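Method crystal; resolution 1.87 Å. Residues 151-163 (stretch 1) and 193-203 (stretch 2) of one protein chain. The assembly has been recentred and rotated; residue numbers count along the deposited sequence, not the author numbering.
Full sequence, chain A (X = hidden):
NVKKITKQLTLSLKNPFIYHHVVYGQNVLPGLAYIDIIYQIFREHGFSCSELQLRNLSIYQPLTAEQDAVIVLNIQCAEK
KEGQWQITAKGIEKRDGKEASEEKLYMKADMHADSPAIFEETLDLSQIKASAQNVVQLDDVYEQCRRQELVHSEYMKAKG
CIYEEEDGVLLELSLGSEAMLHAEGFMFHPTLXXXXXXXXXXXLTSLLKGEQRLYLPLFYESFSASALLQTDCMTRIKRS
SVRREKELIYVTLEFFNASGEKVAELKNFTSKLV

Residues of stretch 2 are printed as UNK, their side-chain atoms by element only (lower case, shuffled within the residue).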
# COMPACT_ATOMS: atom_id res chain seq x y z
N VAL A 151 -13.36 -4.82 5.47
CA VAL A 151 -13.95 -3.72 6.23
C VAL A 151 -12.88 -2.73 6.74
O VAL A 151 -12.21 -2.99 7.75
CB VAL A 151 -14.73 -4.30 7.44
CG1 VAL A 151 -15.35 -3.20 8.30
CG2 VAL A 151 -15.69 -5.39 6.99
N HIS A 152 -12.76 -1.60 6.06
CA HIS A 152 -11.98 -0.48 6.49
C HIS A 152 -12.89 0.41 7.37
O HIS A 152 -14.07 0.59 7.07
CB HIS A 152 -11.49 0.38 5.33
CG HIS A 152 -10.78 -0.35 4.25
ND1 HIS A 152 -11.43 -1.16 3.36
CD2 HIS A 152 -9.49 -0.32 3.87
CE1 HIS A 152 -10.56 -1.61 2.46
NE2 HIS A 152 -9.36 -1.12 2.77
N SER A 153 -12.35 0.94 8.44
CA SER A 153 -13.10 1.85 9.28
C SER A 153 -12.16 2.94 9.64
O SER A 153 -10.93 2.76 9.59
CB SER A 153 -13.59 1.10 10.53
OG SER A 153 -12.48 0.55 11.21
N GLU A 154 -12.74 4.09 9.93
CA GLU A 154 -12.09 5.21 10.53
C GLU A 154 -10.72 5.62 9.90
O GLU A 154 -10.66 6.03 8.74
CB GLU A 154 -12.04 4.94 12.04
CG GLU A 154 -12.69 5.97 12.94
CD GLU A 154 -11.69 6.63 13.85
OE1 GLU A 154 -11.68 6.31 15.05
OE2 GLU A 154 -10.86 7.42 13.33
N TYR A 155 -9.66 5.59 10.68
CA TYR A 155 -8.27 5.89 10.25
C TYR A 155 -7.88 5.31 8.89
O TYR A 155 -7.15 5.98 8.09
CB TYR A 155 -7.33 5.32 11.29
CG TYR A 155 -6.02 5.99 11.49
CD1 TYR A 155 -5.87 6.91 12.51
CD2 TYR A 155 -4.90 5.69 10.68
CE1 TYR A 155 -4.66 7.47 12.79
CE2 TYR A 155 -3.67 6.26 10.95
CZ TYR A 155 -3.55 7.13 11.96
OH TYR A 155 -2.38 7.74 12.20
N MET A 156 -8.38 4.11 8.58
CA MET A 156 -8.04 3.34 7.34
C MET A 156 -8.90 3.68 6.09
O MET A 156 -8.67 3.13 4.99
CB MET A 156 -8.14 1.82 7.63
CG MET A 156 -6.92 1.21 8.31
SD MET A 156 -5.77 0.42 7.12
CE MET A 156 -5.62 1.49 5.74
N LYS A 157 -9.93 4.53 6.25
CA LYS A 157 -10.83 4.83 5.15
C LYS A 157 -10.37 6.13 4.59
O LYS A 157 -10.39 7.08 5.31
CB LYS A 157 -12.31 5.01 5.60
CG LYS A 157 -13.15 3.79 5.46
CD LYS A 157 -14.59 4.00 5.89
CE LYS A 157 -15.51 4.15 4.67
NZ LYS A 157 -16.87 4.53 5.22
N ALA A 158 -9.96 6.18 3.31
CA ALA A 158 -9.59 7.37 2.69
C ALA A 158 -10.96 8.10 2.37
O ALA A 158 -11.99 7.46 2.44
CB ALA A 158 -8.78 7.11 1.39
N LYS A 159 -10.87 9.40 2.10
CA LYS A 159 -11.91 10.29 1.63
C LYS A 159 -11.66 10.67 0.20
O LYS A 159 -10.50 10.80 -0.21
CB LYS A 159 -11.86 11.56 2.45
CG LYS A 159 -12.01 11.22 3.91
CD LYS A 159 -13.47 11.03 4.29
CE LYS A 159 -14.02 12.25 5.00
NZ LYS A 159 -13.98 13.51 4.18
N GLY A 160 -12.76 10.82 -0.56
CA GLY A 160 -12.69 11.21 -1.97
C GLY A 160 -13.62 10.41 -2.89
O GLY A 160 -14.60 9.82 -2.44
N CYS A 161 -13.25 10.35 -4.17
CA CYS A 161 -14.15 9.90 -5.24
C CYS A 161 -13.33 9.45 -6.41
O CYS A 161 -12.14 9.75 -6.50
CB CYS A 161 -15.08 11.02 -5.68
SG CYS A 161 -14.13 12.39 -6.31
N ILE A 162 -13.96 8.67 -7.27
CA ILE A 162 -13.32 8.07 -8.41
C ILE A 162 -13.93 8.67 -9.70
O ILE A 162 -15.12 8.46 -9.99
CB ILE A 162 -13.53 6.56 -8.41
CG1 ILE A 162 -12.99 5.89 -7.10
CG2 ILE A 162 -12.90 5.97 -9.67
CD1 ILE A 162 -13.23 4.39 -7.09
N TYR A 163 -13.06 9.31 -10.49
CA TYR A 163 -13.37 9.83 -11.85
C TYR A 163 -13.08 8.79 -12.88
O TYR A 163 -11.90 8.51 -13.15
CB TYR A 163 -12.53 11.05 -12.16
CG TYR A 163 -12.75 12.15 -11.16
CD1 TYR A 163 -13.89 12.93 -11.21
CD2 TYR A 163 -11.82 12.39 -10.15
CE1 TYR A 163 -14.11 13.95 -10.29
CE2 TYR A 163 -12.01 13.42 -9.22
CZ TYR A 163 -13.16 14.19 -9.29
OH TYR A 163 -13.37 15.21 -8.37
N UNK A 193 -2.21 4.78 0.22
CA UNK A 193 -1.77 3.73 -0.69
C UNK A 193 -2.88 2.64 -0.72
O UNK A 193 -3.32 2.24 -1.78
c UNK A 193 -0.43 3.08 -0.33
c UNK A 193 0.92 5.18 -0.99
c UNK A 193 -0.02 2.18 -1.52
c UNK A 193 0.69 4.11 0.01
N UNK A 194 -3.37 2.19 0.44
CA UNK A 194 -4.42 1.20 0.43
C UNK A 194 -5.67 1.70 -0.36
O UNK A 194 -6.29 0.96 -1.15
o UNK A 194 -5.39 -1.58 1.45
c UNK A 194 -4.73 0.67 1.84
o UNK A 194 -6.91 -0.06 2.12
c UNK A 194 -5.74 -0.41 1.83
N UNK A 195 -6.06 2.93 -0.10
CA UNK A 195 -7.22 3.55 -0.79
C UNK A 195 -7.04 3.53 -2.31
O UNK A 195 -8.00 3.37 -3.06
N UNK A 196 -5.80 3.69 -2.76
CA UNK A 196 -5.48 3.63 -4.16
C UNK A 196 -5.68 2.22 -4.75
O UNK A 196 -6.18 2.12 -5.90
c UNK A 196 -4.06 4.12 -4.42
o UNK A 196 -3.86 5.53 -4.10
N UNK A 197 -5.29 1.17 -3.96
CA UNK A 197 -5.57 -0.25 -4.19
C UNK A 197 -7.06 -0.52 -4.27
O UNK A 197 -7.52 -1.25 -5.14
N UNK A 198 -7.82 0.12 -3.39
CA UNK A 198 -9.30 -0.03 -3.42
C UNK A 198 -9.89 0.61 -4.72
O UNK A 198 -10.76 0.00 -5.38
c UNK A 198 -9.93 0.53 -2.14
c UNK A 198 -9.52 -0.37 -0.97
c UNK A 198 -11.44 0.54 -2.19
N UNK A 199 -9.37 1.77 -5.11
CA UNK A 199 -9.73 2.38 -6.39
C UNK A 199 -9.41 1.51 -7.59
O UNK A 199 -10.27 1.25 -8.45
N UNK A 200 -8.17 0.99 -7.63
CA UNK A 200 -7.76 -0.00 -8.63
C UNK A 200 -8.66 -1.22 -8.73
O UNK A 200 -8.97 -1.68 -9.82
c UNK A 200 -6.37 -0.48 -8.35
N UNK A 201 -9.05 -1.75 -7.60
CA UNK A 201 -9.91 -2.90 -7.57
C UNK A 201 -11.31 -2.50 -8.10
O UNK A 201 -11.96 -3.32 -8.76
c UNK A 201 -10.54 -4.92 -6.18
o UNK A 201 -9.83 -5.94 -6.00
c UNK A 201 -9.95 -3.53 -6.18
n UNK A 201 -11.86 -4.99 -6.40
N UNK A 202 -11.72 -1.26 -7.89
CA UNK A 202 -13.00 -0.81 -8.47
C UNK A 202 -12.97 -0.72 -10.01
O UNK A 202 -13.99 -0.93 -10.67
c UNK A 202 -16.64 1.54 -9.28
n UNK A 202 -15.85 2.31 -10.01
c UNK A 202 -14.55 2.09 -9.64
c UNK A 202 -14.57 1.16 -8.66
n UNK A 202 -15.89 0.83 -8.46
c UNK A 202 -13.45 0.52 -7.89
N UNK A 203 -11.80 -0.42 -10.58
CA UNK A 203 -11.63 -0.38 -12.05
C UNK A 203 -11.54 -1.79 -12.63
O UNK A 203 -11.89 -2.03 -13.79
c UNK A 203 -8.67 1.33 -14.00
c UNK A 203 -9.94 0.53 -13.87
c UNK A 203 -10.37 0.43 -12.40
c UNK A 203 -11.05 1.11 -14.78
O HOH W 1 -7.15 -3.45 1.89
O HOH W 2 -8.15 2.33 2.38

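Position 193 carries four carbons, forked at the first, with one arm two carbons long; branching at CB with unequal arms identifies Ile193. Its side chain is out of reach of stretch 1, so the assignment rests on shape alone.

At 194 there are two carbons, the second bearing two oxygens: a carboxylate one carbon from the backbone, hence Asp194. The CA-to-CB bond points toward stretch 1, and OD2 lies 2.7 Å from His152 NE2, at the edge of the imidazole and near its plane. NE2 donates to this oxygen, but the N-H...O angle of 126° makes the hydrogen bond weak despite its short length.

Position 195 has no side-chain atoms and is Gly195. Its CA lies 4.5 Å from Ala158 CB, and an ideal CB here would fall 3.0 Å from that same Ala158 CB, a tight approach.

One carbon followed by one oxygen at 196 gives Ser196, whose CA-to-CB bond points away from stretch 1. Position 197 is again bare, Gly197; an ideal CB would meet nothing of stretch 1 but would be crowded by Asp194 O at 3.1 Å.

Three carbons at 198, one carrying the other two, define Val198. Its CG2 is 3.8 Å from His152 CE1, approaching the ring obliquely.

Position 199 lacks a side chain: Gly199, whose CA is 4.1 Å from Ile162 CD1. A single carbon at 200, directed away from stretch 1, marks Ala200. At 201, two carbons with one oxygen and one nitrogen on the second form a carboxamide, Asn201, out of reach of stretch 1.

At 202 one carbon leads to a five-membered ring of three carbons and two nitrogens, the imidazole of His202; its CD2 lies 3.7 Å from Ile162 CD1. At 203, four carbons forked at the second identify Leu203; its CA-to-CB bond points sideways, and it makes no contact.

The contact works through one side of a helix. Positions 194, 195, 198, 199 and 202 follow the three- and four-residue spacing of helical turns, and bonds such as Val198 N to Asp194 O (2.8 Å) hold that spacing. The polar end is centred on Asp194: one water donates to OD1 (2.6 Å), and another bridges by donating to OD2 (2.7 Å) and to Met156 O (2.8 Å). Further along, Gly195 and Gly199 leave the backbone open to Ala158 and Ile162, with 5.7 Å from Gly195 CA to Ala158 CA and 7.0 Å from Gly199 CA to Ile162 CA. The two stretches together bury 297 Å².

Stretch 2 (193-203) IDGSGVGANHL
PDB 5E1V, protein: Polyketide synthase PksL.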